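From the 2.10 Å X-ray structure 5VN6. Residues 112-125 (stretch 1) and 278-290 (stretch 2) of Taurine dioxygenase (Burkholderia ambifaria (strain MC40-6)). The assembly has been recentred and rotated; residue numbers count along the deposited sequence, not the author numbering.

Stretch 1 112-125: RVAPPFGCVLRCID
Stretch 2, residues 278-290: RMERAGIVGDVPF

The ladder between these two strands breaks register at one end: Cys-123 faces Met-279, yet Asp-125, not Ile-124, faces Arg-278. This is a beta bulge. Ile-124, at phi/psi -89/-63, leaves the extended region, so two consecutive amides converge on one carbonyl: Ile-124 N donates to Arg-278 O at 2.8 Å, and Asp-125 N reaches Arg-278 O weakly at 3.4 Å. Arg-278 N closes the end on Asp-125 O at 2.8 Å. The CA-to-CB bond of Ile-124 (m, m) points toward the partner, and its CG2 lies over one face of the Arg-278 guanidinium, 3.5 Å from NH1.

Below the bulge the rule is regular antiparallel pairing, with strand directions 166° apart. Arg-122 and Glu-280 exchange bonds (Arg-122 N to Glu-280 O 2.8 Å, Glu-280 N to Arg-122 O 3.0 Å), as do Val-120 and Ala-282 (Val-120 N to Ala-282 O 3.0 Å, Ala-282 N to Val-120 O 2.9 Å). Leu-121/Arg-281 sits between these two pairs, with Cys-123/Met-279 and Cys-119/Gly-283 flanking them; the CA-CA distances of these three non-hydrogen-bonded pairs are 4.3, 4.6 and 4.4 Å.

One sheet face carries Cys-119, Leu-121, Cys-123, Met-279 and Arg-281. Leu-121 (t, p) sets CD2 3.7 Å from CE of Met-279 (m, m, m), while Cys-119 SG (t) approaches Arg-281 NE at 3.2 Å. On the other face, a water joins the charged pair, accepting from Arg-122 NE at 2.8 Å and donating to Glu-280 OE1 at 2.9 Å.

Just before Gly-118, Phe-117 N donates to Ile-284 O at 2.8 Å, and Phe-117 CD2 (chi1 t) meets Ile-284 CG2 at 3.8 Å. Gly-286 CA then lies 3.2 Å from Pro-115 O; an ideal CB there would clash with that oxygen. Finally, Pro-115 CD packs on Pro-289 CD at 3.5 Å.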

# COMPACT_ATOMS: atom_id res chain seq x y z
N ARG A 112 12.37 -21.45 2.96
CA ARG A 112 12.76 -22.56 3.81
C ARG A 112 11.76 -23.69 3.67
O ARG A 112 10.60 -23.48 3.33
CB ARG A 112 12.80 -22.15 5.29
CG ARG A 112 13.89 -21.20 5.72
CD ARG A 112 13.96 -21.20 7.24
NE ARG A 112 14.77 -20.12 7.79
CZ ARG A 112 16.07 -20.24 8.07
NH1 ARG A 112 16.70 -21.39 7.86
NH2 ARG A 112 16.74 -19.21 8.56
N VAL A 113 12.22 -24.90 3.99
CA VAL A 113 11.34 -26.06 4.05
C VAL A 113 10.25 -25.86 5.10
O VAL A 113 9.09 -26.24 4.89
CB VAL A 113 12.18 -27.32 4.34
CG1 VAL A 113 11.29 -28.51 4.59
CG2 VAL A 113 13.12 -27.59 3.17
N ALA A 114 10.60 -25.27 6.23
CA ALA A 114 9.66 -25.00 7.32
C ALA A 114 9.78 -23.52 7.65
O ALA A 114 10.59 -23.12 8.50
CB ALA A 114 9.94 -25.88 8.53
N PRO A 115 8.99 -22.67 6.99
CA PRO A 115 9.06 -21.25 7.27
C PRO A 115 8.57 -20.94 8.66
O PRO A 115 7.73 -21.68 9.22
CB PRO A 115 8.14 -20.62 6.20
CG PRO A 115 8.10 -21.63 5.09
CD PRO A 115 8.24 -22.97 5.76
N PRO A 116 9.03 -19.84 9.27
CA PRO A 116 8.67 -19.54 10.66
C PRO A 116 7.18 -19.28 10.86
O PRO A 116 6.47 -18.80 9.97
CB PRO A 116 9.49 -18.27 10.98
CG PRO A 116 9.92 -17.73 9.65
CD PRO A 116 10.04 -18.91 8.74
N PHE A 117 6.74 -19.57 12.08
CA PHE A 117 5.37 -19.34 12.53
C PHE A 117 5.05 -17.85 12.56
O PHE A 117 3.95 -17.42 12.16
CB PHE A 117 5.26 -19.99 13.93
CG PHE A 117 4.10 -19.54 14.79
CD1 PHE A 117 3.07 -20.43 15.10
CD2 PHE A 117 4.10 -18.29 15.42
CE1 PHE A 117 2.03 -20.06 15.94
CE2 PHE A 117 3.06 -17.91 16.26
CZ PHE A 117 2.02 -18.80 16.52
N GLY A 118 6.00 -17.05 13.02
CA GLY A 118 5.76 -15.64 13.23
C GLY A 118 6.91 -15.04 14.01
O GLY A 118 7.96 -15.67 14.16
N CYS A 119 6.65 -13.85 14.55
CA CYS A 119 7.71 -13.01 15.07
C CYS A 119 7.15 -12.02 16.09
O CYS A 119 6.01 -11.55 15.97
CB CYS A 119 8.39 -12.26 13.91
SG CYS A 119 9.80 -11.26 14.34
N VAL A 120 7.98 -11.68 17.08
CA VAL A 120 7.71 -10.59 18.01
C VAL A 120 8.82 -9.57 17.83
O VAL A 120 9.98 -9.84 18.14
CB VAL A 120 7.65 -11.06 19.47
CG1 VAL A 120 7.39 -9.86 20.37
CG2 VAL A 120 6.59 -12.17 19.67
N LEU A 121 8.46 -8.40 17.32
CA LEU A 121 9.40 -7.38 16.87
C LEU A 121 9.24 -6.13 17.72
O LEU A 121 8.12 -5.61 17.84
CB LEU A 121 9.17 -7.07 15.39
CG LEU A 121 10.04 -5.96 14.76
CD1 LEU A 121 11.52 -6.32 14.86
CD2 LEU A 121 9.65 -5.69 13.31
N ARG A 122 10.33 -5.64 18.31
CA ARG A 122 10.29 -4.44 19.14
C ARG A 122 11.20 -3.36 18.58
O ARG A 122 12.33 -3.62 18.17
CB ARG A 122 10.68 -4.74 20.61
CG ARG A 122 10.65 -3.47 21.46
CD ARG A 122 10.61 -3.69 22.96
NE ARG A 122 11.90 -4.09 23.48
CZ ARG A 122 12.36 -3.77 24.68
NH1 ARG A 122 11.63 -3.01 25.50
NH2 ARG A 122 13.55 -4.21 25.05
N CYS A 123 10.70 -2.12 18.57
CA CYS A 123 11.51 -0.98 18.15
C CYS A 123 12.22 -0.41 19.36
O CYS A 123 11.56 0.01 20.32
CB CYS A 123 10.65 0.10 17.49
SG CYS A 123 11.56 1.58 16.96
N ILE A 124 13.55 -0.35 19.30
CA ILE A 124 14.34 0.16 20.41
C ILE A 124 14.50 1.66 20.27
O ILE A 124 14.07 2.43 21.14
CB ILE A 124 15.71 -0.55 20.48
CG1 ILE A 124 15.53 -2.07 20.55
CG2 ILE A 124 16.50 -0.04 21.67
CD1 ILE A 124 14.63 -2.55 21.69
N ASP A 125 15.16 2.10 19.20
CA ASP A 125 15.26 3.51 18.87
C ASP A 125 15.18 3.67 17.36
O ASP A 125 15.40 2.72 16.60
CB ASP A 125 16.57 4.13 19.41
N ARG A 278 17.16 0.90 15.40
CA ARG A 278 17.51 -0.32 16.11
C ARG A 278 16.24 -1.07 16.45
O ARG A 278 15.37 -0.55 17.16
CB ARG A 278 18.31 -0.00 17.38
CG ARG A 278 19.74 0.45 17.09
CD ARG A 278 20.60 0.58 18.35
NE ARG A 278 20.16 1.68 19.21
CZ ARG A 278 19.84 1.55 20.49
NH1 ARG A 278 19.93 0.37 21.08
NH2 ARG A 278 19.45 2.61 21.19
N MET A 279 16.14 -2.31 15.94
CA MET A 279 15.03 -3.22 16.18
C MET A 279 15.58 -4.51 16.79
O MET A 279 16.76 -4.84 16.64
CB MET A 279 14.26 -3.56 14.89
CG MET A 279 14.02 -2.39 13.97
SD MET A 279 12.61 -1.38 14.46
CE MET A 279 11.22 -2.48 14.23
N GLU A 280 14.71 -5.23 17.50
CA GLU A 280 15.05 -6.54 18.02
C GLU A 280 13.86 -7.46 17.79
O GLU A 280 12.72 -7.09 18.08
CB GLU A 280 15.42 -6.48 19.51
CG GLU A 280 16.69 -5.66 19.78
CD GLU A 280 17.11 -5.62 21.25
OE1 GLU A 280 16.45 -6.25 22.10
OE2 GLU A 280 18.12 -4.94 21.55
N ARG A 281 14.13 -8.65 17.25
CA ARG A 281 13.06 -9.58 16.91
C ARG A 281 13.32 -10.95 17.53
O ARG A 281 14.46 -11.31 17.85
CB ARG A 281 12.87 -9.70 15.39
CG ARG A 281 14.02 -10.35 14.64
CD ARG A 281 13.77 -10.32 13.12
NE ARG A 281 12.59 -11.10 12.71
CZ ARG A 281 12.61 -12.41 12.46
NH1 ARG A 281 11.50 -13.03 12.09
NH2 ARG A 281 13.74 -13.10 12.57
N ALA A 282 12.23 -11.68 17.76
CA ALA A 282 12.29 -13.07 18.20
C ALA A 282 11.40 -13.87 17.26
O ALA A 282 10.18 -13.68 17.26
CB ALA A 282 11.84 -13.22 19.65
N GLY A 283 12.01 -14.74 16.45
CA GLY A 283 11.26 -15.54 15.49
C GLY A 283 10.88 -16.88 16.09
O GLY A 283 11.62 -17.46 16.88
N ILE A 284 9.69 -17.36 15.72
CA ILE A 284 9.11 -18.59 16.26
C ILE A 284 9.12 -19.65 15.17
O ILE A 284 8.72 -19.37 14.03
CB ILE A 284 7.69 -18.37 16.81
CG1 ILE A 284 7.69 -17.32 17.93
CG2 ILE A 284 7.08 -19.69 17.30
CD1 ILE A 284 6.51 -16.33 17.87
N VAL A 285 9.56 -20.86 15.52
CA VAL A 285 9.67 -21.94 14.56
C VAL A 285 8.29 -22.32 14.04
O VAL A 285 7.33 -22.43 14.81
CB VAL A 285 10.38 -23.15 15.19
CG1 VAL A 285 10.38 -24.34 14.24
CG2 VAL A 285 11.81 -22.80 15.58
N GLY A 286 8.19 -22.48 12.72
CA GLY A 286 7.00 -22.98 12.06
C GLY A 286 7.24 -24.38 11.53
O GLY A 286 8.34 -24.92 11.59
N ASP A 287 6.17 -24.97 10.98
CA ASP A 287 6.23 -26.34 10.48
C ASP A 287 6.17 -26.37 8.95
O ASP A 287 6.25 -25.33 8.29
CB ASP A 287 5.10 -27.14 11.12
CG ASP A 287 3.73 -26.53 10.84
OD1 ASP A 287 3.65 -25.29 10.70
OD2 ASP A 287 2.74 -27.30 10.77
N VAL A 288 6.00 -27.56 8.40
CA VAL A 288 5.98 -27.74 6.94
C VAL A 288 4.65 -27.23 6.40
O VAL A 288 3.59 -27.67 6.87
CB VAL A 288 6.19 -29.20 6.57
CG1 VAL A 288 5.83 -29.45 5.12
CG2 VAL A 288 7.64 -29.63 6.86
N PRO A 289 4.65 -26.32 5.43
CA PRO A 289 3.38 -25.86 4.84
C PRO A 289 2.72 -26.95 4.01
O PRO A 289 3.37 -27.63 3.21
CB PRO A 289 3.80 -24.67 3.97
CG PRO A 289 5.07 -24.17 4.57
CD PRO A 289 5.77 -25.41 5.11
N PHE A 290 1.41 -27.09 4.18
CA PHE A 290 0.61 -28.03 3.39
C PHE A 290 -0.65 -27.30 2.89
O PHE A 290 -0.99 -26.23 3.38
CB PHE A 290 0.25 -29.28 4.21
CG PHE A 290 -0.46 -28.97 5.50
CD1 PHE A 290 -1.84 -28.80 5.53
CD2 PHE A 290 0.25 -28.82 6.68
CE1 PHE A 290 -2.50 -28.52 6.72
CE2 PHE A 290 -0.39 -28.52 7.87
CZ PHE A 290 -1.78 -28.36 7.89
OXT PHE A 290 -1.36 -27.74 1.98
O HOH W 1 10.86 -22.04 10.96
O HOH W 2 5.41 -22.72 8.54
O HOH W 3 13.73 -6.16 23.06